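Effector protein Lem4 (lpg1101) (Legionella pneumophila subsp. pneumophila, PDB 6CGK) is a membrane-associated protein tyrosine phosphatase of the haloacid dehalogenase superfamily, translocated by the bacterium as an effector and represented here by its HAD domain. Local coordinates at residues Phe77-Val88 with Tyr191-Ala202. The protein carries 1 engineered substitution. Sequence-based numbering, arbitrary orientation.
Sequences FLQDVNKLHPQV and YFKEILTNCDIA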
loop_
_atom_site.group_PDB
_atom_site.type_symbol
_atom_site.label_atom_id
_atom_site.label_comp_id
_atom_site.label_asym_id
_atom_site.label_seq_id
_atom_site.Cartn_x
_atom_site.Cartn_y
_atom_site.Cartn_z
ATOM N N PHE A 77 10.344 3.757 -3.683
ATOM C CA PHE A 77 9.321 4.673 -3.181
ATOM C C PHE A 77 8.951 4.346 -1.737
ATOM O O PHE A 77 8.927 5.231 -0.875
ATOM C CB PHE A 77 8.089 4.622 -4.092
ATOM C CG PHE A 77 6.938 5.483 -3.633
ATOM C CD1 PHE A 77 6.881 6.826 -3.977
ATOM C CD2 PHE A 77 5.912 4.950 -2.880
ATOM C CE1 PHE A 77 5.829 7.628 -3.563
ATOM C CE2 PHE A 77 4.842 5.740 -2.463
ATOM C CZ PHE A 77 4.801 7.090 -2.806
ATOM N N LEU A 78 8.668 3.070 -1.450
ATOM C CA LEU A 78 8.291 2.703 -0.087
ATOM C C LEU A 78 9.417 2.995 0.889
ATOM O O LEU A 78 9.178 3.481 2.003
ATOM C CB LEU A 78 7.904 1.233 -0.014
ATOM C CG LEU A 78 6.630 0.881 -0.770
ATOM C CD1 LEU A 78 6.503 -0.645 -1.050
ATOM C CD2 LEU A 78 5.437 1.449 0.038
ATOM N N GLN A 79 10.653 2.700 0.490
ATOM C CA GLN A 79 11.771 2.967 1.373
ATOM C C GLN A 79 11.948 4.462 1.594
ATOM O O GLN A 79 12.244 4.891 2.713
ATOM C CB GLN A 79 13.034 2.338 0.801
ATOM C CG GLN A 79 13.011 0.832 0.879
ATOM C CD GLN A 79 14.297 0.196 0.430
ATOM O OE1 GLN A 79 14.680 -0.853 0.940
ATOM N NE2 GLN A 79 14.957 0.800 -0.553
ATOM N N ASP A 80 11.761 5.271 0.544
ATOM C CA ASP A 80 11.897 6.719 0.696
ATOM C C ASP A 80 10.785 7.291 1.564
ATOM O O ASP A 80 11.040 8.158 2.418
ATOM C CB ASP A 80 11.884 7.421 -0.664
ATOM C CG ASP A 80 13.170 7.222 -1.457
ATOM O OD1 ASP A 80 14.240 6.892 -0.878
ATOM O OD2 ASP A 80 13.093 7.413 -2.690
ATOM N N VAL A 81 9.538 6.870 1.325
ATOM C CA VAL A 81 8.416 7.436 2.077
ATOM C C VAL A 81 8.456 6.961 3.526
ATOM O O VAL A 81 8.056 7.694 4.431
ATOM C CB VAL A 81 7.071 7.085 1.397
ATOM C CG1 VAL A 81 5.889 7.569 2.255
ATOM C CG2 VAL A 81 6.984 7.720 0.022
ATOM N N ASN A 82 8.944 5.738 3.780
ATOM C CA ASN A 82 9.153 5.296 5.162
ATOM C C ASN A 82 9.990 6.297 5.946
ATOM O O ASN A 82 9.777 6.498 7.152
ATOM C CB ASN A 82 9.857 3.934 5.189
ATOM C CG ASN A 82 8.895 2.754 5.148
ATOM O OD1 ASN A 82 7.691 2.867 5.433
ATOM N ND2 ASN A 82 9.434 1.590 4.775
ATOM N N LYS A 83 10.980 6.912 5.293
ATOM C CA LYS A 83 11.837 7.855 6.006
ATOM C C LYS A 83 11.095 9.147 6.347
ATOM O O LYS A 83 11.543 9.878 7.232
ATOM C CB LYS A 83 13.103 8.166 5.195
ATOM C CG LYS A 83 14.040 6.949 4.946
ATOM C CD LYS A 83 15.140 7.261 3.904
ATOM C CE LYS A 83 16.169 6.144 3.717
ATOM N NZ LYS A 83 15.727 5.116 2.704
ATOM N N LEU A 84 9.976 9.433 5.676
ATOM C CA LEU A 84 9.179 10.609 6.009
ATOM C C LEU A 84 8.224 10.365 7.164
ATOM O O LEU A 84 7.489 11.282 7.536
ATOM C CB LEU A 84 8.373 11.080 4.798
ATOM C CG LEU A 84 9.146 11.407 3.522
ATOM C CD1 LEU A 84 8.133 11.771 2.438
ATOM C CD2 LEU A 84 10.138 12.538 3.762
ATOM N N HIS A 85 8.190 9.154 7.705
ATOM C CA HIS A 85 7.349 8.887 8.863
ATOM C C HIS A 85 7.847 9.708 10.049
ATOM O O HIS A 85 9.063 9.835 10.244
ATOM C CB HIS A 85 7.394 7.392 9.187
ATOM C CG HIS A 85 6.447 6.966 10.266
ATOM N ND1 HIS A 85 6.783 6.997 11.602
ATOM C CD2 HIS A 85 5.186 6.471 10.204
ATOM C CE1 HIS A 85 5.768 6.545 12.317
ATOM N NE2 HIS A 85 4.783 6.232 11.496
ATOM N N PRO A 86 6.947 10.276 10.878
ATOM C CA PRO A 86 5.485 10.183 10.887
ATOM C C PRO A 86 4.768 11.298 10.132
ATOM O O PRO A 86 3.535 11.346 10.214
ATOM C CB PRO A 86 5.155 10.263 12.377
ATOM C CG PRO A 86 6.187 11.205 12.911
ATOM C CD PRO A 86 7.449 10.969 12.080
ATOM N N GLN A 87 5.497 12.166 9.420
ATOM C CA GLN A 87 4.819 13.249 8.705
ATOM C C GLN A 87 3.902 12.715 7.605
ATOM O O GLN A 87 2.901 13.362 7.261
ATOM C CB GLN A 87 5.836 14.228 8.115
ATOM C CG GLN A 87 6.243 15.362 9.048
ATOM C CD GLN A 87 7.399 15.001 9.952
ATOM O OE1 GLN A 87 8.073 13.991 9.751
ATOM N NE2 GLN A 87 7.648 15.839 10.952
ATOM N N VAL A 88 4.216 11.537 7.060
ATOM C CA VAL A 88 3.419 10.878 6.032
ATOM C C VAL A 88 3.252 9.429 6.458
ATOM O O VAL A 88 4.210 8.804 6.912
ATOM C CB VAL A 88 4.096 10.961 4.650
ATOM C CG1 VAL A 88 3.238 10.285 3.576
ATOM C CG2 VAL A 88 4.422 12.420 4.325
ATOM N N TYR A 191 5.565 10.792 -7.991
ATOM C CA TYR A 191 4.687 10.808 -6.824
ATOM C C TYR A 191 5.442 11.229 -5.575
ATOM O O TYR A 191 4.868 11.881 -4.696
ATOM C CB TYR A 191 4.033 9.441 -6.598
ATOM C CG TYR A 191 3.395 8.831 -7.828
ATOM C CD1 TYR A 191 3.051 9.615 -8.926
ATOM C CD2 TYR A 191 3.152 7.455 -7.905
ATOM C CE1 TYR A 191 2.482 9.041 -10.069
ATOM C CE2 TYR A 191 2.578 6.886 -9.035
ATOM C CZ TYR A 191 2.251 7.683 -10.108
ATOM O OH TYR A 191 1.699 7.114 -11.241
ATOM N N PHE A 192 6.722 10.862 -5.470
ATOM C CA PHE A 192 7.524 11.350 -4.358
ATOM C C PHE A 192 7.644 12.859 -4.423
ATOM O O PHE A 192 7.536 13.549 -3.400
ATOM C CB PHE A 192 8.904 10.692 -4.367
ATOM C CG PHE A 192 9.652 10.876 -3.091
ATOM C CD1 PHE A 192 9.296 10.168 -1.958
ATOM C CD2 PHE A 192 10.702 11.776 -3.010
ATOM C CE1 PHE A 192 9.974 10.353 -0.767
ATOM C CE2 PHE A 192 11.381 11.953 -1.825
ATOM C CZ PHE A 192 11.015 11.228 -0.708
ATOM N N LYS A 193 7.849 13.397 -5.623
ATOM C CA LYS A 193 7.875 14.843 -5.763
ATOM C C LYS A 193 6.544 15.446 -5.321
ATOM O O LYS A 193 6.519 16.494 -4.666
ATOM C CB LYS A 193 8.215 15.219 -7.206
ATOM C CG LYS A 193 8.234 16.711 -7.447
ATOM C CD LYS A 193 8.470 17.033 -8.901
ATOM C CE LYS A 193 9.807 16.513 -9.378
ATOM N NZ LYS A 193 10.282 17.377 -10.489
ATOM N N GLU A 194 5.428 14.775 -5.638
ATOM C CA GLU A 194 4.112 15.286 -5.251
ATOM C C GLU A 194 3.950 15.323 -3.733
ATOM O O GLU A 194 3.406 16.291 -3.185
ATOM C CB GLU A 194 2.998 14.436 -5.880
ATOM C CG GLU A 194 2.906 14.473 -7.416
ATOM C CD GLU A 194 1.728 13.647 -7.970
ATOM O OE1 GLU A 194 1.209 12.755 -7.249
ATOM O OE2 GLU A 194 1.325 13.889 -9.132
ATOM N N ILE A 195 4.400 14.279 -3.032
ATOM C CA ILE A 195 4.377 14.322 -1.570
ATOM C C ILE A 195 5.145 15.539 -1.067
ATOM O O ILE A 195 4.618 16.364 -0.313
ATOM C CB ILE A 195 4.952 13.029 -0.972
ATOM C CG1 ILE A 195 4.062 11.837 -1.304
ATOM C CG2 ILE A 195 5.100 13.179 0.527
ATOM C CD1 ILE A 195 4.725 10.495 -0.990
ATOM N N LEU A 196 6.408 15.670 -1.479
ATOM C CA LEU A 196 7.244 16.747 -0.952
ATOM C C LEU A 196 6.688 18.118 -1.315
ATOM O O LEU A 196 6.801 19.071 -0.533
ATOM C CB LEU A 196 8.677 16.610 -1.478
ATOM C CG LEU A 196 9.491 15.401 -1.027
ATOM C CD1 LEU A 196 10.937 15.571 -1.477
ATOM C CD2 LEU A 196 9.422 15.240 0.477
ATOM N N THR A 197 6.114 18.243 -2.515
ATOM C CA THR A 197 5.540 19.518 -2.950
ATOM C C THR A 197 4.299 19.899 -2.152
ATOM O O THR A 197 3.989 21.086 -2.035
ATOM C CB THR A 197 5.184 19.468 -4.441
ATOM O OG1 THR A 197 6.356 19.160 -5.211
ATOM C CG2 THR A 197 4.631 20.801 -4.893
ATOM N N ASN A 198 3.572 18.927 -1.604
ATOM C CA ASN A 198 2.312 19.200 -0.928
ATOM C C ASN A 198 2.355 18.999 0.583
ATOM O O ASN A 198 1.338 19.216 1.242
ATOM C CB ASN A 198 1.198 18.325 -1.516
ATOM C CG ASN A 198 0.875 18.681 -2.950
ATOM O OD1 ASN A 198 0.072 19.566 -3.212
ATOM N ND2 ASN A 198 1.501 17.987 -3.887
ATOM N N CYS A 199 3.483 18.581 1.154
ATOM C CA CYS A 199 3.583 18.305 2.591
ATOM C C CYS A 199 4.762 19.108 3.137
ATOM O O CYS A 199 5.902 18.633 3.136
ATOM C CB CYS A 199 3.749 16.813 2.875
ATOM S SG CYS A 199 2.398 15.740 2.275
ATOM N N ASP A 200 4.468 20.308 3.631
ATOM C CA ASP A 200 5.519 21.228 4.050
ATOM C C ASP A 200 6.419 20.610 5.117
ATOM O O ASP A 200 7.652 20.680 5.025
ATOM C CB ASP A 200 4.890 22.526 4.554
ATOM N N ILE A 201 5.823 20.010 6.149
ATOM C CA ILE A 201 6.645 19.501 7.240
ATOM C C ILE A 201 7.416 18.275 6.786
ATOM O O ILE A 201 8.531 18.020 7.262
ATOM C CB ILE A 201 5.796 19.194 8.483
ATOM C CG1 ILE A 201 4.829 20.347 8.769
ATOM C CG2 ILE A 201 6.710 18.928 9.678
ATOM C CD1 ILE A 201 5.516 21.676 9.014
ATOM N N ALA A 202 6.846 17.503 5.863
ATOM C CA ALA A 202 7.596 16.409 5.262
ATOM C C ALA A 202 8.896 16.919 4.649
ATOM O O ALA A 202 9.985 16.426 4.967
ATOM C CB ALA A 202 6.743 15.700 4.208
#
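In the helix that presses Phe192 and Ile195 against Phe77, Asp80 and Val81, the carbonyl O of Lys193 is gripped twice: by Thr197 N in the regular helical bond, and by Thr197 OG1 at 2.7 Å, which sits 44° out of the carbonyl plane. One residue on, Asn198 ND2 bonds Glu194 O almost straight, at 2.6 Å. Across the contact the packing is mainly apolar. Phe192 has CG anti to its own backbone nitrogen (chi1 -166°), a torsion that sends the ring across to helix 72-82, where CE1 meets Asp80 CB at 3.5 Å and Val81 CG2 sits at the ring edge. The same Val81 methyl lies over one face of Phe77, offset toward the ring rim, and also touches Ile195 CD1 (3.7 Å). Phe77 in turn brings its edge to the backbone N of Phe192 and its CZ to Ile195 CD1. Both helices pack on one face of the parallel sheet of the Rossmann-like HAD fold, segments 77-82 and 191-198 running nearly parallel, at 17°, with Phe77 and Tyr191 resting on Leu151 and Ile195 on Val20. Further along the chain, Leu84 CD1 touches Phe192 CE1, Leu196 CD2 and Ile195 CG2, the last at 3.9 Å. That Ile195 methyl also meets CG2 of Val88, which lies 4.0 Å from Ala202 CB. At the outer end, the side chain of Gln87 bends at chi2 and crosses Ile201 at about a right angle, its NE2 3.5 Å from Ile201 CG2.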